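Long-range contacts in conserved uncharacterized protein (predicted phosphoesterase COG0622) (Streptococcus pneumoniae, PDB 3CK2), which is of unknown function but probably acts as a manganese-dependent phosphoesterase of the calcineurin-like superfamily: residues I10-S15 / D34-N39; T78-T83 / I108-H113; W100-E105 / G123-L128; K6-V11 / R147-D152. All coordinates share one frame; numbering follows the deposited sequence.

Contact 1. Residues I10-S15 / D34-N39; sequences IVMSDS and DAVFHN. With MN (manganese (II) ion), chain B.
I10, V11 and the selenomethionine M12 pair in parallel with V36, F37 and H38, the axes of strands 10-12 and 35-38 approaching to 4.6 Å. Four backbone hydrogen bonds join them: I10 N to A35 O, F37 N to I10 O (2.6 Å), M12 N to F37 O, and N39 N to M12 O, which carries the pairing one residue past strand 35-38. Among the packing contacts, I10 CB meets V36 CG2, and M12 CG lies 3.7 Å from CD2 of H38. On the other face V11 CG1 rests 3.3 Å from ND2 of N39, whose amide group bonds instead to Y111 O and Q82 NE2. The H38 ring, alongside 13-15 because chi1 (-171°) sets CG beside the carbonyl carbon, receives S13 CA over one face, a CH-pi contact offset toward the rim. In the ring plane, at the edge, S15 OG and H38 NE2 share a 2.6 Å hydrogen bond. H38 ND1 bonds to G40 N, so partners at both nitrogens fix the ring's rotation. S13 OG donates to D14 OD2 (2.6 Å) from above the carboxylate plane, and H113 N holds the same oxygen. With OD2 thus held, D14 OD1 binds a manganese ion at 2.1 Å, alongside two waters, H16, D41 and H115. A metal-binding aspartate just beyond the first strand of a beta-alpha-beta crossover, through helix 19-29, is characteristic of calcineurin-like phosphoesterases.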
loop_
_atom_site.group_PDB
_atom_site.type_symbol
_atom_site.label_atom_id
_atom_site.label_comp_id
_atom_site.label_asym_id
_atom_site.label_seq_id
_atom_site.Cartn_x
_atom_site.Cartn_y
_atom_site.Cartn_z
ATOM N N ILE A 10 3.089 -6.978 0.580
ATOM C CA ILE A 10 3.769 -6.116 -0.393
ATOM C C ILE A 10 2.750 -5.093 -0.865
ATOM O O ILE A 10 1.618 -5.465 -1.255
ATOM C CB ILE A 10 4.378 -6.923 -1.614
ATOM C CG1 ILE A 10 5.472 -7.907 -1.131
ATOM C CG2 ILE A 10 4.975 -5.939 -2.673
ATOM C CD1 ILE A 10 6.764 -7.192 -0.471
ATOM N N VAL A 11 3.132 -3.812 -0.762
ATOM C CA VAL A 11 2.260 -2.680 -1.075
ATOM C C VAL A 11 2.965 -1.778 -2.087
ATOM O O VAL A 11 4.104 -1.363 -1.843
ATOM C CB VAL A 11 1.930 -1.860 0.208
ATOM C CG1 VAL A 11 0.839 -0.815 -0.089
ATOM C CG2 VAL A 11 1.511 -2.799 1.358
HETATM N N MSE A 12 2.293 -1.465 -3.200
HETATM C CA MSE A 12 2.785 -0.450 -4.156
HETATM C C MSE A 12 1.656 0.490 -4.572
HETATM O O MSE A 12 0.532 0.319 -4.169
HETATM C CB MSE A 12 3.429 -1.116 -5.381
HETATM C CG MSE A 12 2.438 -1.921 -6.180
HETATM SE SE MSE A 12 3.188 -2.771 -7.759
HETATM C CE MSE A 12 1.944 -4.271 -7.809
ATOM N N SER A 13 1.975 1.503 -5.364
ATOM C CA SER A 13 1.035 2.559 -5.691
ATOM C C SER A 13 1.588 3.509 -6.702
ATOM O O SER A 13 2.797 3.734 -6.767
ATOM C CB SER A 13 0.673 3.377 -4.439
ATOM O OG SER A 13 -0.474 4.178 -4.641
ATOM N N ASP A 14 0.665 4.120 -7.462
ATOM C CA ASP A 14 0.988 5.290 -8.307
ATOM C C ASP A 14 2.102 4.923 -9.301
ATOM O O ASP A 14 3.128 5.617 -9.438
ATOM C CB ASP A 14 1.336 6.509 -7.445
ATOM C CG ASP A 14 0.138 7.047 -6.670
ATOM O OD1 ASP A 14 -0.589 7.929 -7.236
ATOM O OD2 ASP A 14 -0.047 6.624 -5.486
ATOM N N SER A 15 1.822 3.830 -10.018
ATOM C CA SER A 15 2.674 3.245 -11.054
ATOM C C SER A 15 2.527 3.928 -12.440
ATOM O O SER A 15 3.429 3.868 -13.240
ATOM C CB SER A 15 2.410 1.730 -11.141
ATOM O OG SER A 15 1.030 1.423 -11.125
ATOM N N ASP A 34 1.741 -13.129 1.965
ATOM C CA ASP A 34 0.304 -13.269 2.248
ATOM C C ASP A 34 -0.628 -12.432 1.359
ATOM O O ASP A 34 -1.738 -12.842 1.105
ATOM C CB ASP A 34 0.029 -12.992 3.723
ATOM C CG ASP A 34 0.755 -13.947 4.611
ATOM O OD1 ASP A 34 0.135 -14.934 5.061
ATOM O OD2 ASP A 34 1.964 -13.755 4.789
ATOM N N ALA A 35 -0.176 -11.278 0.870
ATOM C CA ALA A 35 -0.998 -10.434 0.011
ATOM C C ALA A 35 -0.117 -9.405 -0.660
ATOM O O ALA A 35 0.926 -9.030 -0.126
ATOM C CB ALA A 35 -2.119 -9.741 0.825
ATOM N N VAL A 36 -0.551 -8.973 -1.856
ATOM C CA VAL A 36 0.083 -7.926 -2.614
ATOM C C VAL A 36 -0.960 -6.865 -2.889
ATOM O O VAL A 36 -2.026 -7.180 -3.400
ATOM C CB VAL A 36 0.743 -8.458 -3.926
ATOM C CG1 VAL A 36 1.404 -7.295 -4.725
ATOM C CG2 VAL A 36 1.775 -9.534 -3.598
ATOM N N PHE A 37 -0.637 -5.602 -2.571
ATOM C CA PHE A 37 -1.583 -4.467 -2.726
ATOM C C PHE A 37 -1.105 -3.375 -3.677
ATOM O O PHE A 37 0.068 -3.009 -3.677
ATOM C CB PHE A 37 -1.840 -3.790 -1.369
ATOM C CG PHE A 37 -2.411 -4.696 -0.363
ATOM C CD1 PHE A 37 -3.775 -4.785 -0.207
ATOM C CD2 PHE A 37 -1.584 -5.490 0.423
ATOM C CE1 PHE A 37 -4.325 -5.627 0.715
ATOM C CE2 PHE A 37 -2.138 -6.360 1.347
ATOM C CZ PHE A 37 -3.525 -6.424 1.488
ATOM N N HIS A 38 -2.033 -2.792 -4.417
ATOM C CA HIS A 38 -1.722 -1.635 -5.256
ATOM C C HIS A 38 -2.752 -0.587 -4.903
ATOM O O HIS A 38 -3.921 -0.867 -4.949
ATOM C CB HIS A 38 -1.754 -2.012 -6.735
ATOM C CG HIS A 38 -1.240 -0.954 -7.646
ATOM N ND1 HIS A 38 -1.777 0.314 -7.697
ATOM C CD2 HIS A 38 -0.265 -0.989 -8.581
ATOM C CE1 HIS A 38 -1.122 1.022 -8.598
ATOM N NE2 HIS A 38 -0.183 0.260 -9.137
ATOM N N ASN A 39 -2.321 0.608 -4.511
ATOM C CA ASN A 39 -3.229 1.606 -3.943
ATOM C C ASN A 39 -3.737 2.643 -4.962
ATOM O O ASN A 39 -4.271 3.693 -4.597
ATOM C CB ASN A 39 -2.562 2.289 -2.742
ATOM C CG ASN A 39 -2.151 1.309 -1.652
ATOM O OD1 ASN A 39 -2.681 0.192 -1.579
ATOM N ND2 ASN A 39 -1.202 1.737 -0.777
HETATM MN MN MN B . -0.758 9.471 -8.645
HETATM O O HOH W 1 -0.943 11.259 -9.925
HETATM O O HOH W 2 -1.668 10.893 -7.233
#

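Contact 2. Residues T78-T83 / I108-H113; sequences TKIIQT and ICLYGH
I80 and L110 meet through methyl groups, I80 CG2 lying 3.6 Å from L110 CD1, on the same face of the sheet where Q82 CG touches L110 CB. Across the opposite face I81 CG1 packs against CB and SG of C109, both at 3.9 Å; it reaches them from a position between its own backbone N and carbonyl carbon (chi1 73°). At the start of the pairing T78 CG2 and I108 CD1 approach to 4.1 Å. Beneath these contacts the backbones are joined by I108 N to K79 O, I81 N to I108 O, L110 N to I81 O (2.8 Å) and T83 N to L110 O. T83 O receives the CA-H of Y111 at 3.0 Å, almost straight, as the second strand gives way to loop. The strands are parallel, their axes inclined by 19°, and belong to a beta-alpha-beta unit whose connection includes helix 95-103. The loop beyond strand 108-110 brings H113 to the two-manganese site, probably the active site: its ND1 binds manganese together with D41, N60 and H84, and its ring meets that of H84. G112 and H113 open the Gly-His-X-His sequence familiar in this superfamily, completed by the metal ligand H115. Farther out, F37 packs on I80, Q82 and L110, while W100 and A101 cover I81. Q82 NE2 bonds to R55 O, T83 OG1 to E69 O, and K79 NZ forms a salt bridge with E104.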
loop_
_atom_site.group_PDB
_atom_site.type_symbol
_atom_site.label_atom_id
_atom_site.label_comp_id
_atom_site.label_asym_id
_atom_site.label_seq_id
_atom_site.Cartn_x
_atom_site.Cartn_y
_atom_site.Cartn_z
ATOM N N THR A 78 -5.507 -9.967 10.995
ATOM C CA THR A 78 -5.126 -8.630 10.562
ATOM C C THR A 78 -6.110 -8.024 9.562
ATOM O O THR A 78 -6.180 -8.463 8.421
ATOM C CB THR A 78 -3.759 -8.681 9.901
ATOM O OG1 THR A 78 -2.833 -9.245 10.825
ATOM C CG2 THR A 78 -3.292 -7.272 9.459
ATOM N N LYS A 79 -6.849 -7.000 9.988
ATOM C CA LYS A 79 -7.750 -6.253 9.103
ATOM C C LYS A 79 -7.031 -5.053 8.461
ATOM O O LYS A 79 -6.623 -4.090 9.145
ATOM C CB LYS A 79 -8.963 -5.768 9.867
ATOM C CG LYS A 79 -9.963 -4.987 9.023
ATOM C CD LYS A 79 -11.241 -4.720 9.830
ATOM C CE LYS A 79 -12.305 -4.051 8.997
ATOM N NZ LYS A 79 -13.581 -3.963 9.725
ATOM N N ILE A 80 -6.903 -5.133 7.139
ATOM C CA ILE A 80 -6.247 -4.158 6.338
ATOM C C ILE A 80 -7.376 -3.423 5.577
ATOM O O ILE A 80 -8.290 -4.053 5.031
ATOM C CB ILE A 80 -5.249 -4.866 5.359
ATOM C CG1 ILE A 80 -4.218 -5.672 6.185
ATOM C CG2 ILE A 80 -4.597 -3.860 4.395
ATOM C CD1 ILE A 80 -3.314 -6.649 5.410
ATOM N N ILE A 81 -7.325 -2.090 5.596
ATOM C CA ILE A 81 -8.190 -1.262 4.776
ATOM C C ILE A 81 -7.269 -0.499 3.820
ATOM O O ILE A 81 -6.099 -0.303 4.096
ATOM C CB ILE A 81 -9.172 -0.363 5.608
ATOM C CG1 ILE A 81 -8.469 0.816 6.299
ATOM C CG2 ILE A 81 -9.929 -1.214 6.667
ATOM C CD1 ILE A 81 -9.457 1.757 7.048
ATOM N N GLN A 82 -7.828 -0.108 2.690
ATOM C CA GLN A 82 -7.077 0.325 1.543
ATOM C C GLN A 82 -7.911 1.292 0.721
ATOM O O GLN A 82 -9.063 1.008 0.373
ATOM C CB GLN A 82 -6.769 -0.901 0.701
ATOM C CG GLN A 82 -5.850 -0.688 -0.431
ATOM C CD GLN A 82 -5.734 -1.892 -1.328
ATOM O OE1 GLN A 82 -6.478 -2.884 -1.184
ATOM N NE2 GLN A 82 -4.820 -1.807 -2.288
ATOM N N THR A 83 -7.314 2.421 0.389
ATOM C CA THR A 83 -7.968 3.427 -0.450
ATOM C C THR A 83 -6.879 4.224 -1.127
ATOM O O THR A 83 -5.733 4.187 -0.684
ATOM C CB THR A 83 -8.947 4.329 0.395
ATOM O OG1 THR A 83 -9.835 5.018 -0.473
ATOM C CG2 THR A 83 -8.218 5.342 1.265
ATOM N N ILE A 108 -4.221 -2.035 9.825
ATOM C CA ILE A 108 -3.410 -1.343 8.840
ATOM C C ILE A 108 -4.324 -0.598 7.862
ATOM O O ILE A 108 -5.350 -1.117 7.438
ATOM C CB ILE A 108 -2.494 -2.314 8.036
ATOM C CG1 ILE A 108 -1.572 -3.113 8.987
ATOM C CG2 ILE A 108 -1.674 -1.511 6.937
ATOM C CD1 ILE A 108 -0.760 -4.241 8.299
ATOM N N CYS A 109 -3.941 0.627 7.545
ATOM C CA CYS A 109 -4.634 1.481 6.591
ATOM C C CYS A 109 -3.651 1.868 5.470
ATOM O O CYS A 109 -2.655 2.514 5.694
ATOM C CB CYS A 109 -5.166 2.715 7.307
ATOM S SG CYS A 109 -6.015 3.901 6.211
ATOM N N LEU A 110 -3.941 1.408 4.268
ATOM C CA LEU A 110 -3.073 1.563 3.119
ATOM C C LEU A 110 -3.646 2.645 2.232
ATOM O O LEU A 110 -4.827 2.634 1.944
ATOM C CB LEU A 110 -3.014 0.251 2.329
ATOM C CG LEU A 110 -2.391 -0.954 3.030
ATOM C CD1 LEU A 110 -2.450 -2.192 2.090
ATOM C CD2 LEU A 110 -0.930 -0.645 3.489
ATOM N N TYR A 111 -2.795 3.577 1.811
ATOM C CA TYR A 111 -3.205 4.682 0.939
ATOM C C TYR A 111 -2.081 5.012 -0.116
ATOM O O TYR A 111 -0.957 4.503 -0.033
ATOM C CB TYR A 111 -3.688 5.905 1.791
ATOM C CG TYR A 111 -2.618 6.649 2.528
ATOM C CD1 TYR A 111 -2.114 7.838 2.035
ATOM C CD2 TYR A 111 -2.116 6.188 3.732
ATOM C CE1 TYR A 111 -1.100 8.535 2.703
ATOM C CE2 TYR A 111 -1.071 6.882 4.407
ATOM C CZ TYR A 111 -0.577 8.049 3.878
ATOM O OH TYR A 111 0.428 8.753 4.529
ATOM N N GLY A 112 -2.450 5.796 -1.139
ATOM C CA GLY A 112 -1.538 6.271 -2.151
ATOM C C GLY A 112 -1.693 7.784 -2.316
ATOM O O GLY A 112 -1.672 8.531 -1.338
ATOM N N HIS A 113 -1.782 8.224 -3.570
ATOM C CA HIS A 113 -2.158 9.576 -3.966
ATOM C C HIS A 113 -1.018 10.595 -3.825
ATOM O O HIS A 113 -0.765 11.349 -4.780
ATOM C CB HIS A 113 -3.458 10.024 -3.277
ATOM C CG HIS A 113 -4.038 11.290 -3.831
ATOM N ND1 HIS A 113 -4.307 11.470 -5.169
ATOM C CD2 HIS A 113 -4.401 12.442 -3.221
ATOM C CE1 HIS A 113 -4.792 12.685 -5.365
ATOM N NE2 HIS A 113 -4.856 13.295 -4.195
#

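Contact 3. Residues W100-E105 / G123-L128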
loop_
_atom_site.group_PDB
_atom_site.type_symbol
_atom_site.label_atom_id
_atom_site.label_comp_id
_atom_site.label_asym_id
_atom_site.label_seq_id
_atom_site.Cartn_x
_atom_site.Cartn_y
_atom_site.Cartn_z
ATOM N N TRP A 100 -12.285 6.946 9.378
ATOM C CA TRP A 100 -12.696 5.734 8.675
ATOM C C TRP A 100 -11.954 4.551 9.233
ATOM O O TRP A 100 -12.555 3.523 9.456
ATOM C CB TRP A 100 -12.435 5.872 7.158
ATOM C CG TRP A 100 -12.667 4.616 6.360
ATOM C CD1 TRP A 100 -13.781 3.828 6.398
ATOM C CD2 TRP A 100 -11.786 4.011 5.393
ATOM N NE1 TRP A 100 -13.649 2.768 5.534
ATOM C CE2 TRP A 100 -12.437 2.855 4.900
ATOM C CE3 TRP A 100 -10.510 4.320 4.908
ATOM C CZ2 TRP A 100 -11.859 2.013 3.937
ATOM C CZ3 TRP A 100 -9.939 3.482 3.951
ATOM C CH2 TRP A 100 -10.618 2.350 3.471
ATOM N N ALA A 101 -10.646 4.697 9.453
ATOM C CA ALA A 101 -9.804 3.609 9.956
ATOM C C ALA A 101 -10.217 3.183 11.363
ATOM O O ALA A 101 -10.091 2.011 11.744
ATOM C CB ALA A 101 -8.306 4.010 9.927
ATOM N N GLN A 102 -10.717 4.142 12.132
ATOM C CA GLN A 102 -11.132 3.878 13.490
ATOM C C GLN A 102 -12.502 3.201 13.483
ATOM O O GLN A 102 -12.719 2.239 14.225
ATOM C CB GLN A 102 -11.178 5.176 14.291
ATOM C CG GLN A 102 -9.918 5.993 14.237
ATOM C CD GLN A 102 -9.134 5.924 15.494
ATOM O OE1 GLN A 102 -9.576 6.441 16.527
ATOM N NE2 GLN A 102 -7.945 5.292 15.437
ATOM N N GLU A 103 -13.416 3.669 12.628
ATOM C CA GLU A 103 -14.721 3.008 12.514
ATOM C C GLU A 103 -14.597 1.552 12.011
ATOM O O GLU A 103 -15.359 0.683 12.428
ATOM C CB GLU A 103 -15.743 3.858 11.719
ATOM C CG GLU A 103 -15.780 3.690 10.190
ATOM C CD GLU A 103 -16.868 4.571 9.498
ATOM O OE1 GLU A 103 -17.994 4.677 10.074
ATOM O OE2 GLU A 103 -16.590 5.138 8.391
ATOM N N GLU A 104 -13.605 1.297 11.160
ATOM C CA GLU A 104 -13.298 -0.046 10.679
ATOM C C GLU A 104 -12.527 -0.887 11.682
ATOM O O GLU A 104 -12.436 -2.093 11.513
ATOM C CB GLU A 104 -12.438 0.032 9.406
ATOM C CG GLU A 104 -13.116 0.600 8.189
ATOM C CD GLU A 104 -14.244 -0.270 7.664
ATOM O OE1 GLU A 104 -14.326 -1.478 7.981
ATOM O OE2 GLU A 104 -15.069 0.267 6.917
ATOM N N GLU A 105 -11.940 -0.254 12.694
ATOM C CA GLU A 105 -10.990 -0.901 13.594
ATOM C C GLU A 105 -9.930 -1.709 12.818
ATOM O O GLU A 105 -9.720 -2.895 13.068
ATOM C CB GLU A 105 -11.738 -1.759 14.621
ATOM C CG GLU A 105 -12.228 -0.943 15.837
ATOM C CD GLU A 105 -13.613 -1.331 16.300
ATOM O OE1 GLU A 105 -13.817 -2.519 16.637
ATOM O OE2 GLU A 105 -14.501 -0.439 16.330
ATOM N N GLY A 123 -3.266 5.911 16.964
ATOM C CA GLY A 123 -4.099 4.921 17.653
ATOM C C GLY A 123 -3.253 3.659 17.629
ATOM O O GLY A 123 -2.010 3.730 17.680
ATOM N N LYS A 124 -3.865 2.490 17.492
ATOM C CA LYS A 124 -3.024 1.283 17.297
ATOM C C LYS A 124 -2.897 0.979 15.799
ATOM O O LYS A 124 -2.586 -0.149 15.421
ATOM C CB LYS A 124 -3.595 0.077 18.038
ATOM C CG LYS A 124 -3.779 0.290 19.532
ATOM C CD LYS A 124 -4.970 -0.494 20.047
ATOM C CE LYS A 124 -6.286 0.147 19.580
ATOM N NZ LYS A 124 -7.433 -0.715 19.977
ATOM N N ILE A 125 -3.137 1.981 14.951
ATOM C CA ILE A 125 -3.261 1.760 13.518
ATOM C C ILE A 125 -2.025 2.230 12.761
ATOM O O ILE A 125 -1.624 3.401 12.843
ATOM C CB ILE A 125 -4.535 2.456 12.930
ATOM C CG1 ILE A 125 -5.769 2.154 13.801
ATOM C CG2 ILE A 125 -4.748 2.004 11.467
ATOM C CD1 ILE A 125 -7.048 2.901 13.434
ATOM N N LEU A 126 -1.431 1.296 12.021
ATOM C CA LEU A 126 -0.386 1.615 11.052
ATOM C C LEU A 126 -1.001 2.214 9.784
ATOM O O LEU A 126 -1.855 1.569 9.131
ATOM C CB LEU A 126 0.390 0.358 10.671
ATOM C CG LEU A 126 1.441 0.483 9.566
ATOM C CD1 LEU A 126 2.582 1.407 9.985
ATOM C CD2 LEU A 126 1.941 -0.891 9.158
ATOM N N PHE A 127 -0.576 3.449 9.465
ATOM C CA PHE A 127 -0.878 4.111 8.199
ATOM C C PHE A 127 0.375 4.097 7.317
ATOM O O PHE A 127 1.455 4.502 7.743
ATOM C CB PHE A 127 -1.337 5.563 8.410
ATOM C CG PHE A 127 -2.656 5.687 9.150
ATOM C CD1 PHE A 127 -3.850 5.899 8.457
ATOM C CD2 PHE A 127 -2.698 5.601 10.526
ATOM C CE1 PHE A 127 -5.053 6.009 9.141
ATOM C CE2 PHE A 127 -3.904 5.712 11.209
ATOM C CZ PHE A 127 -5.080 5.896 10.504
ATOM N N LEU A 128 0.207 3.644 6.080
ATOM C CA LEU A 128 1.318 3.445 5.164
ATOM C C LEU A 128 0.967 3.915 3.767
ATOM O O LEU A 128 -0.047 3.491 3.189
ATOM C CB LEU A 128 1.721 1.958 5.103
ATOM C CG LEU A 128 2.809 1.517 4.110
ATOM C CD1 LEU A 128 4.196 2.020 4.560
ATOM C CD2 LEU A 128 2.801 0.021 4.046
#
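A101 is the helix residue that faces strand 125-128 directly: its CB meets CD1 of I125 at 3.9 Å and CZ of F127 at 3.8 Å. The same I125 methyl reaches the backbone of this turn, lying 3.6 Å from A101 O. I125 CG1 stands beside its backbone N, anti to the carbonyl carbon (chi1 -47°), and CD1 is the atom that meets the helix. Q102 follows with a side chain bent at chi2 (-106°), which sets CD; beyond it Q102 NE2 lies 3.2 Å from I125 CD1, a short approach whose detail is doubtful. The same nitrogen passes near CA of G123, in the loop just before the strand. At E105 the helix has ended in a Schellman motif, with positive phi and E105 N bonded to Q102 O at 3.0 Å. The contact packs the last turn of helix 95-103 against one face of the sheet containing strands 78-83, 108-110 and 125-130. On that face F127 also touches L97 and D98 earlier in the helix, and W100 makes a cation-pi contact with R70, whereas L126 and L128 pack on strands 145-150 and 154-160 of the other sheet.

Contact 4. Residues K6-V11 / R147-D152; sequences KQTIIV and RVEIDD
Q7 and I150 form a hydrogen-bonded antiparallel pair, with Q7 N donating to I150 O at 2.9 Å and I150 N to Q7 O at 2.8 Å. I9 and V148 repeat the pattern two residues on, I9 N giving to V148 O and V148 N to I9 O, both at 2.9 Å. The N and O of the intervening T8 point to the opposite edge of the strand, where D34 OD2 takes T8 N and D34 N donates to T8 O.

The polar ends of the side chains find partners largely outside the pair. Q7 OE1 bonds to T78 OG1 and Q7 NE2 to L75 O, so its amide, although buried, has a partner at each end while OE1 also rests against CB and CG2 of I150. D151 OD1 accepts from the backbone N atoms of S153 and Y154. R147 directs NH2 into a salt bridge with D158, and its aliphatic part is covered by T8 CG2, 3.8 Å from R147 CG, and by I10 CD1. At the end of the pairing K6 crosses E149, which is on this face; its chain is turned at chi3 (135°) and chi4 (-101°), the latter setting NZ, and K6 NZ makes a long salt bridge of 3.5 Å to E149 OE2.

The other face is apolar where I9 and V148 lie side by side, I9 CG1 at 3.6 Å from V148 CB, and I9 CG2 touches I150 CD1. The contact joins an early strand of the chain to a late one, placing the antiparallel strand 145-150 beside 7-12 in one sheet of the two-sheet beta sandwich of the calcineurin-like phosphoesterase fold.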
loop_
_atom_site.group_PDB
_atom_site.type_symbol
_atom_site.label_atom_id
_atom_site.label_comp_id
_atom_site.label_asym_id
_atom_site.label_seq_id
_atom_site.Cartn_x
_atom_site.Cartn_y
_atom_site.Cartn_z
ATOM N N LYS A 6 3.687 -15.219 11.412
ATOM C CA LYS A 6 4.121 -13.970 10.825
ATOM C C LYS A 6 3.548 -13.843 9.425
ATOM O O LYS A 6 3.420 -14.830 8.707
ATOM C CB LYS A 6 5.646 -13.884 10.806
ATOM C CG LYS A 6 6.188 -12.566 10.263
ATOM C CD LYS A 6 7.657 -12.350 10.627
ATOM C CE LYS A 6 8.464 -11.841 9.410
ATOM N NZ LYS A 6 9.285 -12.906 8.712
ATOM N N GLN A 7 3.149 -12.623 9.073
ATOM C CA GLN A 7 2.647 -12.310 7.752
ATOM C C GLN A 7 3.585 -11.306 7.106
ATOM O O GLN A 7 4.322 -10.584 7.794
ATOM C CB GLN A 7 1.256 -11.704 7.843
ATOM C CG GLN A 7 0.205 -12.604 8.475
ATOM C CD GLN A 7 -1.049 -11.839 8.846
ATOM O OE1 GLN A 7 -1.003 -10.637 9.113
ATOM N NE2 GLN A 7 -2.165 -12.520 8.858
ATOM N N THR A 8 3.586 -11.318 5.781
ATOM C CA THR A 8 4.318 -10.370 4.977
ATOM C C THR A 8 3.358 -9.877 3.896
ATOM O O THR A 8 2.697 -10.675 3.229
ATOM C CB THR A 8 5.563 -10.993 4.323
ATOM O OG1 THR A 8 6.429 -11.473 5.344
ATOM C CG2 THR A 8 6.292 -9.962 3.424
ATOM N N ILE A 9 3.257 -8.559 3.758
ATOM C CA ILE A 9 2.493 -7.984 2.664
ATOM C C ILE A 9 3.411 -7.071 1.861
ATOM O O ILE A 9 4.411 -6.539 2.377
ATOM C CB ILE A 9 1.184 -7.249 3.165
ATOM C CG1 ILE A 9 1.531 -6.007 4.012
ATOM C CG2 ILE A 9 0.221 -8.256 3.895
ATOM C CD1 ILE A 9 0.337 -5.104 4.285
ATOM N N ILE A 10 3.089 -6.978 0.580
ATOM C CA ILE A 10 3.769 -6.116 -0.393
ATOM C C ILE A 10 2.750 -5.093 -0.865
ATOM O O ILE A 10 1.618 -5.465 -1.255
ATOM C CB ILE A 10 4.378 -6.923 -1.614
ATOM C CG1 ILE A 10 5.472 -7.907 -1.131
ATOM C CG2 ILE A 10 4.975 -5.939 -2.673
ATOM C CD1 ILE A 10 6.764 -7.192 -0.471
ATOM N N VAL A 11 3.132 -3.812 -0.762
ATOM C CA VAL A 11 2.260 -2.680 -1.075
ATOM C C VAL A 11 2.965 -1.778 -2.087
ATOM O O VAL A 11 4.104 -1.363 -1.843
ATOM C CB VAL A 11 1.930 -1.860 0.208
ATOM C CG1 VAL A 11 0.839 -0.815 -0.089
ATOM C CG2 VAL A 11 1.511 -2.799 1.358
ATOM N N ARG A 147 7.318 -3.188 1.907
ATOM C CA ARG A 147 7.096 -4.485 2.549
ATOM C C ARG A 147 6.738 -4.278 4.027
ATOM O O ARG A 147 7.461 -3.577 4.749
ATOM C CB ARG A 147 8.349 -5.341 2.453
ATOM C CG ARG A 147 8.160 -6.703 3.073
ATOM C CD ARG A 147 9.407 -7.549 2.963
ATOM N NE ARG A 147 10.520 -6.910 3.663
ATOM C CZ ARG A 147 11.816 -7.118 3.399
ATOM N NH1 ARG A 147 12.199 -7.948 2.442
ATOM N NH2 ARG A 147 12.738 -6.477 4.084
ATOM N N VAL A 148 5.634 -4.868 4.467
ATOM C CA VAL A 148 5.280 -4.880 5.887
ATOM C C VAL A 148 5.332 -6.324 6.436
ATOM O O VAL A 148 4.732 -7.232 5.858
ATOM C CB VAL A 148 3.870 -4.249 6.179
ATOM C CG1 VAL A 148 3.642 -4.124 7.714
ATOM C CG2 VAL A 148 3.696 -2.889 5.458
ATOM N N GLU A 149 6.052 -6.510 7.546
ATOM C CA GLU A 149 6.023 -7.783 8.282
ATOM C C GLU A 149 5.199 -7.637 9.560
ATOM O O GLU A 149 5.325 -6.663 10.306
ATOM C CB GLU A 149 7.434 -8.285 8.508
ATOM C CG GLU A 149 8.116 -8.369 7.146
ATOM C CD GLU A 149 9.439 -9.075 7.151
ATOM O OE1 GLU A 149 10.373 -8.535 7.790
ATOM O OE2 GLU A 149 9.529 -10.160 6.501
ATOM N N ILE A 150 4.259 -8.559 9.739
ATOM C CA ILE A 150 3.246 -8.408 10.777
ATOM C C ILE A 150 3.314 -9.591 11.696
ATOM O O ILE A 150 3.263 -10.717 11.234
ATOM C CB ILE A 150 1.770 -8.291 10.214
ATOM C CG1 ILE A 150 1.628 -7.171 9.161
ATOM C CG2 ILE A 150 0.771 -8.100 11.359
ATOM C CD1 ILE A 150 1.194 -7.665 7.797
ATOM N N ASP A 151 3.442 -9.333 12.990
ATOM C CA ASP A 151 3.142 -10.361 13.992
ATOM C C ASP A 151 2.480 -9.717 15.221
ATOM O O ASP A 151 2.132 -8.528 15.174
ATOM C CB ASP A 151 4.362 -11.247 14.312
ATOM C CG ASP A 151 5.463 -10.525 15.060
ATOM O OD1 ASP A 151 5.363 -9.337 15.360
ATOM O OD2 ASP A 151 6.470 -11.185 15.364
ATOM N N ASP A 152 2.258 -10.499 16.279
ATOM C CA ASP A 152 1.547 -9.988 17.460
ATOM C C ASP A 152 2.244 -8.820 18.159
ATOM O O ASP A 152 1.584 -7.996 18.763
ATOM C CB ASP A 152 1.262 -11.117 18.462
ATOM C CG ASP A 152 0.078 -11.990 18.035
ATOM O OD1 ASP A 152 -0.951 -11.444 17.576
ATOM O OD2 ASP A 152 0.173 -13.228 18.147
#

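In the fold
Contacts 1 and 4 share strand 7-12, which pairs in parallel with 35-38 on one side and antiparallel with 145-150 on the other. Contact 2 belongs to the second sheet, and contact 3 covers its outer face with helix 95-103. The sheets pack through L128 CD2 and V148 CG2, 3.4 Å apart, and L110 CD2 and V11 CG2, 3.9 Å apart. The centres of contacts 1 and 2 are about 10 Å apart, and both lead into the two-manganese site: D14 and H113, from the loops that follow strands 7-12 and 108-110, one in each sheet, bind different ions, with D41 a ligand of both. The bound meso-tartrate lies elsewhere, about 5 Å from the R147 side chain in contact 4.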